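Local coordinates for SnoaL-like domain-containing protein (Catenulispora acidiphila, PDB 4H3U) that is of unknown function but has a ketosteroid isomerase-like (SnoaL-like) fold and may take part in trimethylamine metabolism, at residues D53-D58 / I131-D136; E83-T88 / A103-H108; D97-E102 / L124-E129; F116-A121 / S141-Q146. All coordinates share one frame; numbering follows the deposited sequence. Where two conformers were deposited one is given.

Of the paired segments, 53-58 comes first from the N terminus and waits some seventy residues for its partner in 130-138; contact 1 therefore closes the longest loop, and both contact 2 and contact 3 lie within it. Contact 2 pairs the strands of hairpin 82-95/98-109, and contact 3 pairs those of the next hairpin, 98-109/116-127. Contacts 2 and 3 cross along the chain, sharing strand 98-109 with their centres about 21 Å apart. Contact 4 opens on strand 116-127 after contact 2 has closed and crosses contacts 1 and 3, bringing helix 140-147 back to the sheet. Contacts 1 to 3 thus assemble one curved mixed sheet, to which contact 4 adds the C-terminal helix.

Contact 1 (D53-D58 / I131-D136); sequences DGTYVD and ITSDQD
The Tyr56 ring lies over the Asp134 side chain, the two running side by side in the same direction with ring and carboxylate planes 21° apart. Asp134 CB sits beneath the ring face, 4.0 Å from the centroid in a CH-pi contact, while the carboxylate carbon is offset toward the rim. Both side chains leave the strand with CG anti to the backbone N (chi1 -160° for Tyr56, 180° for Asp134), which makes this stacking possible. At the far end of the ring, Tyr56 OH donates a 2.6 Å hydrogen bond to Asp136 OD2 on its syn side; here ring and carboxylate stand almost perpendicular. Trp38 also bonds the same hydroxyl. Strands 54-58 and 133-136 are parallel neighbours in the mixed sheet of the ketosteroid isomerase-like fold, and these acids line its concave face, beneath helix 29-39. The backbones are joined in regular parallel fashion, as in Asp136 N to Val57 O at 2.9 Å. Asp134 OD1 and Asp136 OD1 approach to 2.6 Å. A phenylalanine in place of Tyr56 would probably leave Asp136 OD2 without its hydroxyl donor and Trp38 NE1 without its acceptor. On the other face, one water joins Thr55 OG1 and Asp134 O; near the strand ends, another bridges Asp58 OD2 and Asp136 OD2, the former also bonded by Tyr138.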
loop_
_atom_site.group_PDB
_atom_site.type_symbol
_atom_site.label_atom_id
_atom_site.label_comp_id
_atom_site.label_asym_id
_atom_site.label_seq_id
_atom_site.Cartn_x
_atom_site.Cartn_y
_atom_site.Cartn_z
ATOM N N ASP A 53 -8.858 3.690 -21.475
ATOM C CA ASP A 53 -7.478 4.011 -21.180
ATOM C C ASP A 53 -7.162 3.886 -19.696
ATOM O O ASP A 53 -6.198 4.448 -19.197
ATOM C CB ASP A 53 -7.133 5.429 -21.708
ATOM C CG ASP A 53 -8.030 6.527 -21.138
ATOM O OD1 ASP A 53 -7.706 7.696 -21.435
ATOM O OD2 ASP A 53 -9.030 6.243 -20.416
ATOM N N GLY A 54 -7.979 3.144 -18.979
ATOM C CA GLY A 54 -7.765 2.935 -17.567
ATOM C C GLY A 54 -6.476 2.176 -17.288
ATOM O O GLY A 54 -6.068 1.327 -18.066
ATOM N N THR A 55 -5.878 2.464 -16.148
ATOM C CA THR A 55 -4.640 1.813 -15.740
ATOM C C THR A 55 -4.811 0.994 -14.462
ATOM O O THR A 55 -5.630 1.303 -13.597
ATOM C CB THR A 55 -3.519 2.852 -15.530
ATOM O OG1 THR A 55 -3.894 3.772 -14.511
ATOM C CG2 THR A 55 -3.246 3.596 -16.824
ATOM N N TYR A 56 -3.988 -0.053 -14.368
ATOM C CA TYR A 56 -3.969 -0.915 -13.221
ATOM C C TYR A 56 -2.490 -1.148 -12.883
ATOM O O TYR A 56 -1.720 -1.613 -13.729
ATOM C CB TYR A 56 -4.663 -2.280 -13.542
ATOM C CG TYR A 56 -5.126 -3.059 -12.328
ATOM C CD1 TYR A 56 -6.482 -3.243 -12.079
ATOM C CD2 TYR A 56 -4.220 -3.581 -11.395
ATOM C CE1 TYR A 56 -6.924 -3.854 -10.955
ATOM C CE2 TYR A 56 -4.677 -4.157 -10.236
ATOM C CZ TYR A 56 -6.052 -4.285 -10.016
ATOM O OH TYR A 56 -6.542 -4.801 -8.831
ATOM N N VAL A 57 -2.080 -0.844 -11.658
ATOM C CA VAL A 57 -0.723 -1.061 -11.190
ATOM C C VAL A 57 -0.763 -1.884 -9.908
ATOM O O VAL A 57 -1.362 -1.475 -8.941
ATOM C CB VAL A 57 0.004 0.276 -10.927
ATOM C CG1 VAL A 57 1.412 -0.019 -10.422
ATOM C CG2 VAL A 57 0.042 1.116 -12.192
ATOM N N ASP A 58 -0.030 -3.008 -9.910
ATOM C CA ASP A 58 0.222 -3.795 -8.707
ATOM C C ASP A 58 1.636 -3.462 -8.281
ATOM O O ASP A 58 2.598 -3.833 -8.957
ATOM C CB ASP A 58 0.019 -5.284 -8.955
ATOM C CG ASP A 58 0.268 -6.126 -7.742
ATOM O OD1 ASP A 58 1.246 -5.853 -6.997
ATOM O OD2 ASP A 58 -0.496 -7.111 -7.534
ATOM N N ILE A 131 -13.751 2.960 -13.558
ATOM C CA ILE A 131 -12.461 3.116 -12.907
ATOM C C ILE A 131 -11.440 3.603 -13.931
ATOM O O ILE A 131 -11.259 2.981 -14.973
ATOM C CB ILE A 131 -11.968 1.825 -12.255
ATOM C CG1 ILE A 131 -13.008 1.274 -11.270
ATOM C CG2 ILE A 131 -10.624 2.092 -11.597
ATOM C CD1 ILE A 131 -12.690 -0.102 -10.732
ATOM N N THR A 132 -10.813 4.747 -13.658
ATOM C CA THR A 132 -9.762 5.253 -14.502
ATOM C C THR A 132 -8.370 4.825 -14.044
ATOM O O THR A 132 -7.456 4.752 -14.855
ATOM C CB THR A 132 -9.832 6.785 -14.668
ATOM O OG1 THR A 132 -9.604 7.411 -13.413
ATOM C CG2 THR A 132 -11.195 7.189 -15.180
ATOM N N SER A 133 -8.216 4.577 -12.747
ATOM C CA SER A 133 -6.944 4.133 -12.174
ATOM C C SER A 133 -7.184 3.213 -10.978
ATOM O O SER A 133 -8.041 3.473 -10.156
ATOM C CB SER A 133 -6.117 5.358 -11.701
ATOM O OG SER A 133 -4.981 4.980 -10.952
ATOM N N ASP A 134 -6.416 2.119 -10.935
ATOM C CA ASP A 134 -6.369 1.250 -9.765
ATOM C C ASP A 134 -4.876 1.071 -9.420
ATOM O O ASP A 134 -4.071 0.738 -10.304
ATOM C CB ASP A 134 -6.991 -0.115 -10.101
ATOM C CG ASP A 134 -7.001 -1.123 -8.961
ATOM O OD1 ASP A 134 -5.885 -1.295 -8.369
ATOM O OD2 ASP A 134 -8.016 -1.776 -8.749
ATOM N N GLN A 135 -4.519 1.298 -8.172
ATOM C CA GLN A 135 -3.210 0.936 -7.610
ATOM C C GLN A 135 -3.457 -0.006 -6.434
ATOM O O GLN A 135 -4.180 0.333 -5.512
ATOM C CB GLN A 135 -2.510 2.154 -7.084
ATOM C CG GLN A 135 -2.184 3.194 -8.121
ATOM C CD GLN A 135 -1.538 4.375 -7.459
ATOM O OE1 GLN A 135 -0.437 4.241 -6.887
ATOM N NE2 GLN A 135 -2.238 5.487 -7.410
ATOM N N ASP A 136 -2.745 -1.154 -6.440
ATOM C CA ASP A 136 -2.791 -2.128 -5.352
ATOM C C ASP A 136 -1.448 -2.158 -4.623
ATOM O O ASP A 136 -0.403 -2.233 -5.272
ATOM C CB ASP A 136 -3.089 -3.551 -5.813
ATOM C CG ASP A 136 -4.419 -3.748 -6.491
ATOM O OD1 ASP A 136 -5.322 -2.875 -6.355
ATOM O OD2 ASP A 136 -4.590 -4.828 -7.116
HETATM O O HOH W 1 -6.355 6.695 -17.029
HETATM O O HOH W 2 -3.180 2.970 -11.948
HETATM O O HOH W 3 -4.798 6.507 -15.181
HETATM O O HOH W 4 -3.151 -6.976 -8.211
#

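Contact 2 (E83-T88 / A103-H108); sequences ENVHVT and AVYGGH. With CD (cadmium ion), chain E.
Strands 85-88 and 103-108 pair in the half of hairpin 82-95/98-109 remote from its turn, an antiparallel pair at the edge of the sheet within this chain. Six backbone hydrogen bonds join the segments, two each for the pairs Glu83-His108, His86-Gly106 and Thr88-Val104. The register slips by one residue between Glu83 and His86, a beta bulge. Apolar contacts gather on the face covered by helix 29-39: Val85 CG1 reaches the edge of the Tyr105 ring, 4.0 Å from CE1, Val87 CG2 comes obliquely to the same ring, and Val87 CG1 meets Ala103 CB at 3.9 Å. On the other face Thr88 and Val104 lie side by side, with Thr88 OG1 3.5 Å from Val104 CB. Here the His86 ring folds over Gly106, whose CA makes a CH-pi contact 4.3 Å from the ring centroid. With CG between its backbone N and carbonyl carbon (chi1 61°), the imidazole is brought back over the neighbouring strand, where a beta carbon at Gly106 would clash with CE1. A polar bond fixes the ring's rotation: ND1 donates to Asn84 O at 2.8 Å, nearly straight and in the ring plane. This leaves NE2 to bind a cadmium ion at 2.3 Å, with three waters among its other ligands; one of these waters lies 2.2 Å from the cadmium ion and in the plane of the His86 ring.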
loop_
_atom_site.group_PDB
_atom_site.type_symbol
_atom_site.label_atom_id
_atom_site.label_comp_id
_atom_site.label_asym_id
_atom_site.label_seq_id
_atom_site.Cartn_x
_atom_site.Cartn_y
_atom_site.Cartn_z
ATOM N N GLU A 83 -4.249 -20.179 -6.835
ATOM C CA GLU A 83 -5.525 -20.795 -6.656
ATOM C C GLU A 83 -6.357 -20.038 -5.594
ATOM O O GLU A 83 -5.824 -19.461 -4.648
ATOM C CB GLU A 83 -5.318 -22.240 -6.119
ATOM C CG GLU A 83 -6.564 -23.124 -6.171
ATOM C CD GLU A 83 -6.890 -23.666 -7.584
ATOM O OE1 GLU A 83 -7.715 -24.577 -7.721
ATOM O OE2 GLU A 83 -6.366 -23.116 -8.589
ATOM N N ASN A 84 -7.671 -20.073 -5.755
ATOM C CA ASN A 84 -8.607 -19.542 -4.761
ATOM C C ASN A 84 -8.398 -18.047 -4.437
ATOM O O ASN A 84 -8.548 -17.646 -3.294
ATOM C CB ASN A 84 -8.590 -20.391 -3.461
ATOM C CG ASN A 84 -9.738 -20.073 -2.552
ATOM O OD1 ASN A 84 -10.884 -19.959 -3.000
ATOM N ND2 ASN A 84 -9.445 -19.880 -1.284
ATOM N N VAL A 85 -8.028 -17.249 -5.430
ATOM C CA VAL A 85 -7.873 -15.825 -5.185
ATOM C C VAL A 85 -9.193 -15.270 -4.629
ATOM O O VAL A 85 -10.275 -15.550 -5.178
ATOM C CB VAL A 85 -7.534 -15.063 -6.470
ATOM C CG1 VAL A 85 -7.693 -13.555 -6.284
ATOM C CG2 VAL A 85 -6.137 -15.392 -6.915
ATOM N N HIS A 86 -9.106 -14.564 -3.519
ATOM C CA HIS A 86 -10.284 -13.967 -2.933
ATOM C C HIS A 86 -9.898 -12.673 -2.257
ATOM O O HIS A 86 -8.852 -12.569 -1.631
ATOM C CB HIS A 86 -11.043 -14.942 -2.016
ATOM C CG HIS A 86 -10.281 -15.448 -0.839
ATOM N ND1 HIS A 86 -9.241 -16.344 -0.938
ATOM C CD2 HIS A 86 -10.493 -15.273 0.487
ATOM C CE1 HIS A 86 -8.790 -16.622 0.279
ATOM N NE2 HIS A 86 -9.551 -16.000 1.161
ATOM N N VAL A 87 -10.768 -11.688 -2.437
ATOM C CA VAL A 87 -10.574 -10.348 -1.907
ATOM C C VAL A 87 -11.815 -9.949 -1.126
ATOM O O VAL A 87 -12.894 -10.002 -1.662
ATOM C CB VAL A 87 -10.335 -9.328 -3.036
ATOM C CG1 VAL A 87 -10.315 -7.921 -2.498
ATOM C CG2 VAL A 87 -9.043 -9.652 -3.776
ATOM N N THR A 88 -11.628 -9.651 0.167
ATOM C CA THR A 88 -12.732 -9.259 1.032
ATOM C C THR A 88 -12.516 -7.814 1.440
ATOM O O THR A 88 -11.406 -7.361 1.649
ATOM C CB THR A 88 -12.829 -10.161 2.268
ATOM O OG1 THR A 88 -11.646 -10.062 3.023
ATOM C CG2 THR A 88 -13.010 -11.584 1.873
ATOM N N ALA A 103 -8.676 -3.900 2.135
ATOM C CA ALA A 103 -9.144 -5.247 1.845
ATOM C C ALA A 103 -8.211 -6.262 2.393
ATOM O O ALA A 103 -7.156 -5.939 2.946
ATOM C CB ALA A 103 -9.240 -5.434 0.343
ATOM N N VAL A 104 -8.626 -7.528 2.308
ATOM C CA VAL A 104 -7.745 -8.667 2.568
ATOM C C VAL A 104 -7.686 -9.461 1.278
ATOM O O VAL A 104 -8.706 -9.834 0.713
ATOM C CB VAL A 104 -8.226 -9.561 3.738
ATOM C CG1 VAL A 104 -7.321 -10.780 3.915
ATOM C CG2 VAL A 104 -8.272 -8.757 5.016
ATOM N N TYR A 105 -6.461 -9.705 0.846
ATOM C CA TYR A 105 -6.141 -10.462 -0.357
ATOM C C TYR A 105 -5.564 -11.819 0.034
ATOM O O TYR A 105 -4.580 -11.888 0.748
ATOM C CB TYR A 105 -5.120 -9.682 -1.160
ATOM C CG TYR A 105 -4.511 -10.384 -2.341
ATOM C CD1 TYR A 105 -5.241 -11.296 -3.090
ATOM C CD2 TYR A 105 -3.189 -10.243 -2.651
ATOM C CE1 TYR A 105 -4.658 -11.988 -4.152
ATOM C CE2 TYR A 105 -2.629 -10.824 -3.786
ATOM C CZ TYR A 105 -3.379 -11.659 -4.555
ATOM O OH TYR A 105 -2.816 -12.272 -5.648
ATOM N N GLY A 106 -6.207 -12.869 -0.423
ATOM C CA GLY A 106 -5.781 -14.217 -0.090
ATOM C C GLY A 106 -5.818 -15.153 -1.273
ATOM O O GLY A 106 -6.500 -14.921 -2.276
ATOM N N GLY A 107 -5.125 -16.278 -1.106
ATOM C CA GLY A 107 -5.077 -17.321 -2.130
ATOM C C GLY A 107 -3.990 -18.322 -1.768
ATOM O O GLY A 107 -3.453 -18.291 -0.678
ATOM N N HIS A 108 -3.683 -19.184 -2.719
ATOM C CA HIS A 108 -2.640 -20.186 -2.511
ATOM C C HIS A 108 -1.834 -20.279 -3.811
ATOM O O HIS A 108 -2.305 -20.829 -4.812
ATOM C CB HIS A 108 -3.230 -21.534 -2.080
ATOM C CG HIS A 108 -2.211 -22.544 -1.644
ATOM N ND1 HIS A 108 -2.580 -23.683 -0.922
ATOM C CD2 HIS A 108 -0.872 -22.569 -1.785
ATOM C CE1 HIS A 108 -1.483 -24.355 -0.673
ATOM N NE2 HIS A 108 -0.438 -23.732 -1.201
HETATM CD CD CD E . -9.576 -16.114 3.438
HETATM O O HOH W 5 -9.510 -12.443 1.342
HETATM O O HOH W 6 -8.739 -13.955 3.569
HETATM O O HOH W 7 -11.554 -15.096 3.568
HETATM O O HOH W 8 -10.497 -18.217 3.354
#

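Contact 3 (D97-E102 / L124-E129); sequences DHVTIE and LRTRGE. With CD (cadmium ion), chain F.
Leu124 O is gripped by two donors: Val99 N donates to it in a straight bond of 2.9 Å, and a water donates to it at 2.7 Å. The same water accepts from His98 ND1, in the plane of the imidazole, and so helps to fix the ring's rotation. The return bond, Leu124 N to Val99 O, is 2.8 Å long and almost linear at 174°. Two residues further out, Thr126 N donates to Asp97 O, lying in the carbonyl plane. Asp97 OD1 is tied to the Thr126 hydroxyl through a water, and that hydroxyl is also bonded by Arg94. These are the open ends of hairpin 98-109/116-127, whose antiparallel strands form part of the curved sheet of the ketosteroid isomerase-like fold. On the face turned to helix 29-39, the Leu124 side chain packs its CB against Val99 CB at 4.1 Å and its CD1 against Ile101 CD1 at 3.9 Å, crossing the isoleucine at a slant. On the opposite face, His98 and Arg125 run alongside each other with ring and guanidinium 77° apart. Arg125, bent at its third torsion (chi3 -54°), brings the guanidinium edge to the imidazole, NE lying 3.4 Å from His98 CE1. Tyr93 of the second subunit stacks on the His98 ring, placing this face at the dimer interface. While ND1 holds the water, the ring's second nitrogen, NE2, binds a cadmium ion at 2.2 Å.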
loop_
_atom_site.group_PDB
_atom_site.type_symbol
_atom_site.label_atom_id
_atom_site.label_comp_id
_atom_site.label_asym_id
_atom_site.label_seq_id
_atom_site.Cartn_x
_atom_site.Cartn_y
_atom_site.Cartn_z
ATOM N N ASP A 97 -13.687 11.960 -6.586
ATOM C CA ASP A 97 -13.438 10.916 -7.563
ATOM C C ASP A 97 -12.444 9.856 -7.079
ATOM O O ASP A 97 -12.045 9.017 -7.853
ATOM C CB ASP A 97 -12.877 11.517 -8.835
ATOM C CG ASP A 97 -13.880 12.378 -9.565
ATOM O OD1 ASP A 97 -15.098 12.028 -9.618
ATOM O OD2 ASP A 97 -13.424 13.385 -10.114
ATOM N N HIS A 98 -12.080 9.888 -5.809
ATOM C CA HIS A 98 -11.109 8.950 -5.265
ATOM C C HIS A 98 -11.770 8.020 -4.298
ATOM O O HIS A 98 -12.638 8.408 -3.530
ATOM C CB HIS A 98 -10.020 9.730 -4.542
ATOM C CG HIS A 98 -9.319 10.721 -5.418
ATOM N ND1 HIS A 98 -8.189 10.394 -6.133
ATOM C CD2 HIS A 98 -9.641 11.976 -5.769
ATOM C CE1 HIS A 98 -7.823 11.420 -6.866
ATOM N NE2 HIS A 98 -8.674 12.414 -6.649
ATOM N N VAL A 99 -11.455 6.748 -4.386
ATOM C CA VAL A 99 -11.961 5.740 -3.475
ATOM C C VAL A 99 -10.737 4.998 -2.899
ATOM O O VAL A 99 -9.830 4.592 -3.619
ATOM C CB VAL A 99 -12.895 4.747 -4.203
ATOM C CG1 VAL A 99 -13.360 3.655 -3.277
ATOM C CG2 VAL A 99 -14.094 5.461 -4.819
ATOM N N THR A 100 -10.758 4.827 -1.586
ATOM C CA THR A 100 -9.757 4.045 -0.890
ATOM C C THR A 100 -10.391 2.775 -0.372
ATOM O O THR A 100 -11.467 2.825 0.254
ATOM C CB THR A 100 -9.157 4.847 0.257
ATOM O OG1 THR A 100 -8.601 6.044 -0.253
ATOM C CG2 THR A 100 -8.136 4.030 1.027
ATOM N N ILE A 101 -9.715 1.646 -0.612
ATOM C CA ILE A 101 -10.180 0.357 -0.176
ATOM C C ILE A 101 -9.171 -0.285 0.745
ATOM O O ILE A 101 -8.000 -0.393 0.385
ATOM C CB ILE A 101 -10.402 -0.581 -1.370
ATOM C CG1 ILE A 101 -11.326 0.011 -2.427
ATOM C CG2 ILE A 101 -10.944 -1.931 -0.898
ATOM C CD1 ILE A 101 -11.349 -0.740 -3.736
ATOM N N GLU A 102 -9.608 -0.696 1.928
ATOM C CA GLU A 102 -8.826 -1.552 2.802
ATOM C C GLU A 102 -9.458 -2.957 2.634
ATOM O O GLU A 102 -10.650 -3.173 2.918
ATOM C CB GLU A 102 -8.894 -1.115 4.253
ATOM C CG GLU A 102 -8.233 0.214 4.448
ATOM C CD GLU A 102 -8.131 0.691 5.881
ATOM O OE1 GLU A 102 -7.718 -0.118 6.756
ATOM O OE2 GLU A 102 -8.384 1.905 6.124
ATOM N N LEU A 124 -8.466 3.782 -5.912
ATOM C CA LEU A 124 -9.127 3.923 -7.193
ATOM C C LEU A 124 -9.372 5.404 -7.505
ATOM O O LEU A 124 -9.647 6.199 -6.597
ATOM C CB LEU A 124 -10.511 3.256 -7.191
ATOM C CG LEU A 124 -10.618 1.802 -6.811
ATOM C CD1 LEU A 124 -12.065 1.326 -6.944
ATOM C CD2 LEU A 124 -9.679 0.949 -7.657
ATOM N N ARG A 125 -9.308 5.743 -8.766
ATOM C CA ARG A 125 -9.866 6.981 -9.277
ATOM C C ARG A 125 -10.989 6.572 -10.209
ATOM O O ARG A 125 -10.836 5.655 -11.006
ATOM C CB ARG A 125 -8.861 7.823 -9.984
ATOM C CG ARG A 125 -9.386 9.201 -10.316
ATOM C CD ARG A 125 -8.309 10.107 -10.906
ATOM N NE ARG A 125 -7.188 10.108 -9.972
ATOM C CZ ARG A 125 -6.027 9.467 -10.114
ATOM N NH1 ARG A 125 -5.176 9.506 -9.104
ATOM N NH2 ARG A 125 -5.695 8.811 -11.230
ATOM N N THR A 126 -12.125 7.255 -10.093
ATOM C CA THR A 126 -13.343 6.890 -10.863
ATOM C C THR A 126 -13.880 8.079 -11.653
ATOM O O THR A 126 -13.526 9.244 -11.417
ATOM C CB THR A 126 -14.476 6.430 -9.934
ATOM O OG1 THR A 126 -14.867 7.514 -9.065
ATOM C CG2 THR A 126 -14.003 5.225 -9.132
ATOM N N ARG A 127 -14.759 7.748 -12.589
ATOM C CA ARG A 127 -15.489 8.723 -13.416
ATOM C C ARG A 127 -16.881 8.089 -13.520
ATOM O O ARG A 127 -17.111 7.164 -14.307
ATOM C CB ARG A 127 -14.823 8.901 -14.776
ATOM C CG ARG A 127 -15.466 9.913 -15.731
ATOM C CD ARG A 127 -14.967 9.631 -17.153
ATOM N NE ARG A 127 -13.514 9.756 -17.274
ATOM C CZ ARG A 127 -12.757 9.145 -18.191
ATOM N NH1 ARG A 127 -13.270 8.231 -19.013
ATOM N NH2 ARG A 127 -11.445 9.350 -18.199
ATOM N N GLY A 128 -17.819 8.555 -12.699
ATOM C CA GLY A 128 -19.119 7.906 -12.635
ATOM C C GLY A 128 -18.849 6.527 -12.067
ATOM O O GLY A 128 -18.121 6.419 -11.060
ATOM N N GLU A 129 -19.375 5.482 -12.732
ATOM C CA GLU A 129 -19.132 4.111 -12.347
ATOM C C GLU A 129 -17.791 3.533 -12.837
ATOM O O GLU A 129 -17.329 2.584 -12.232
ATOM C CB GLU A 129 -20.207 3.197 -12.904
ATOM C CG GLU A 129 -21.623 3.498 -12.455
ATOM C CD GLU A 129 -22.443 2.232 -12.451
ATOM O OE1 GLU A 129 -21.832 1.200 -12.215
ATOM O OE2 GLU A 129 -23.687 2.253 -12.548
HETATM CD CD CD F . -8.792 14.470 -7.484
HETATM O O HOH W 9 -16.478 9.481 -10.024
HETATM O O HOH W 10 -16.760 11.863 -12.306
HETATM O O HOH W 11 -7.465 7.577 -5.665
HETATM O O HOH W 12 -9.451 13.552 -9.523
#

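Contact 4 (F116-A121 / S141-Q146); sequences FAVPMA and SSVLAQ
Two hydrogen bonds fasten the end of Gln146 to the backbone of Ala117: Ala117 N donates to OE1 at 2.9 Å, and NE2 donates to Ala117 O at 3.0 Å. The amide thus meets both backbone polar groups of one strand residue, and this pair of bonds, with Ala117 O close to the amide plane, fixes the rotation of the group. In one of the two conformers of Ser142, one turn back on the helix, NE2 also donates to Ser142 OG at 3.1 Å. Replacing Gln146 by an alanine is likely to leave Ala117 N and O without these side-chain partners. The apolar part centres on Val143. Its CG1 stands over the middle of the Phe116 ring, 3.9 Å from the centroid, a CH-pi contact, while CG2 turns to Val118, with CG1 of that residue 3.8 Å away. Phe116 has CG between its backbone N and carbonyl carbon (chi1 71°), which lays the ring face beneath the valine. Tyr105 meets this ring edge-to-face. Helix 140-147 thus packs nearly antiparallel to strand 116-127. Because Gln146 bonds to main-chain atoms of Ala117, the polar part of the contact does not depend on the strand's side chain there, while Val143 supplies the apolar part.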
loop_
_atom_site.group_PDB
_atom_site.type_symbol
_atom_site.label_atom_id
_atom_site.label_comp_id
_atom_site.label_asym_id
_atom_site.label_seq_id
_atom_site.Cartn_x
_atom_site.Cartn_y
_atom_site.Cartn_z
ATOM N N PHE A 116 -1.911 -17.952 1.762
ATOM C CA PHE A 116 -1.651 -16.661 2.400
ATOM C C PHE A 116 -2.928 -15.815 2.459
ATOM O O PHE A 116 -3.864 -16.032 1.684
ATOM C CB PHE A 116 -0.577 -15.877 1.599
ATOM C CG PHE A 116 -1.069 -15.349 0.255
ATOM C CD1 PHE A 116 -1.646 -14.096 0.151
ATOM C CD2 PHE A 116 -0.978 -16.132 -0.887
ATOM C CE1 PHE A 116 -2.140 -13.649 -1.079
ATOM C CE2 PHE A 116 -1.459 -15.703 -2.108
ATOM C CZ PHE A 116 -2.066 -14.438 -2.197
ATOM N N ALA A 117 -2.899 -14.834 3.341
ATOM C CA ALA A 117 -3.929 -13.756 3.394
ATOM C C ALA A 117 -3.217 -12.539 3.964
ATOM O O ALA A 117 -2.617 -12.623 5.036
ATOM C CB ALA A 117 -5.149 -14.142 4.189
ATOM N N VAL A 118 -3.289 -11.398 3.258
ATOM C CA VAL A 118 -2.627 -10.186 3.706
ATOM C C VAL A 118 -3.558 -8.990 3.554
ATOM O O VAL A 118 -4.398 -8.944 2.643
ATOM C CB VAL A 118 -1.342 -9.912 2.900
ATOM C CG1 VAL A 118 -0.272 -10.988 3.153
ATOM C CG2 VAL A 118 -1.581 -9.766 1.390
ATOM N N PRO A 119 -3.349 -7.949 4.370
ATOM C CA PRO A 119 -4.068 -6.701 4.137
ATOM C C PRO A 119 -3.554 -6.025 2.848
ATOM O O PRO A 119 -2.365 -6.019 2.552
ATOM C CB PRO A 119 -3.744 -5.856 5.373
ATOM C CG PRO A 119 -2.446 -6.404 5.880
ATOM C CD PRO A 119 -2.475 -7.869 5.550
HETATM N N MSE A 120 -4.448 -5.353 2.154
HETATM C CA MSE A 120 -4.091 -4.649 0.950
HETATM C C MSE A 120 -4.770 -3.320 1.006
HETATM O O MSE A 120 -5.822 -3.158 1.639
HETATM C CB MSE A 120 -4.522 -5.473 -0.272
HETATM C CG MSE A 120 -4.081 -4.913 -1.645
HETATM SE SE MSE A 120 -4.405 -6.190 -3.133
HETATM C CE MSE A 120 -6.236 -6.492 -2.472
ATOM N N ALA A 121 -4.084 -2.353 0.403
ATOM C CA ALA A 121 -4.642 -0.986 0.201
ATOM C C ALA A 121 -4.773 -0.809 -1.298
ATOM O O ALA A 121 -3.781 -0.915 -2.035
ATOM C CB ALA A 121 -3.735 0.077 0.828
ATOM N N SER A 141 6.503 -9.522 1.095
ATOM C CA SER A 141 7.295 -10.320 2.066
ATOM C C SER A 141 6.365 -11.200 2.883
ATOM O O SER A 141 6.691 -12.360 3.130
ATOM C CB SER A 141 8.070 -9.331 2.984
ATOM O OG SER A 141 9.076 -8.689 2.239
ATOM N N SER A 142 5.267 -10.637 3.328
ATOM C CA SER A 142 4.304 -11.382 4.120
ATOM C C SER A 142 3.667 -12.489 3.280
ATOM O O SER A 142 3.457 -13.604 3.763
ATOM C CB SER A 142 3.257 -10.474 4.754
ATOM O OG SER A 142 2.407 -11.242 5.632
ATOM N N VAL A 143 3.299 -12.191 2.043
ATOM C CA VAL A 143 2.755 -13.202 1.140
ATOM C C VAL A 143 3.702 -14.411 1.050
ATOM O O VAL A 143 3.316 -15.567 1.222
ATOM C CB VAL A 143 2.490 -12.666 -0.293
ATOM C CG1 VAL A 143 2.162 -13.816 -1.270
ATOM C CG2 VAL A 143 1.340 -11.647 -0.268
ATOM N N LEU A 144 4.943 -14.134 0.733
ATOM C CA LEU A 144 5.922 -15.216 0.546
ATOM C C LEU A 144 6.177 -15.973 1.843
ATOM O O LEU A 144 6.282 -17.214 1.837
ATOM C CB LEU A 144 7.214 -14.681 -0.043
ATOM C CG LEU A 144 7.076 -14.029 -1.421
ATOM C CD1 LEU A 144 8.427 -13.438 -1.871
ATOM C CD2 LEU A 144 6.459 -14.954 -2.466
ATOM N N ALA A 145 6.359 -15.270 2.951
ATOM C CA ALA A 145 6.606 -15.931 4.229
ATOM C C ALA A 145 5.415 -16.836 4.622
ATOM O O ALA A 145 5.627 -17.983 5.013
ATOM C CB ALA A 145 6.893 -14.911 5.324
ATOM N N GLN A 146 4.191 -16.308 4.513
ATOM C CA GLN A 146 3.038 -17.120 4.849
ATOM C C GLN A 146 2.987 -18.380 3.989
ATOM O O GLN A 146 2.448 -19.396 4.427
ATOM C CB GLN A 146 1.743 -16.322 4.709
ATOM C CG GLN A 146 1.523 -15.326 5.813
ATOM C CD GLN A 146 0.195 -14.645 5.579
ATOM O OE1 GLN A 146 -0.838 -15.298 5.386
ATOM N NE2 GLN A 146 0.184 -13.331 5.659
#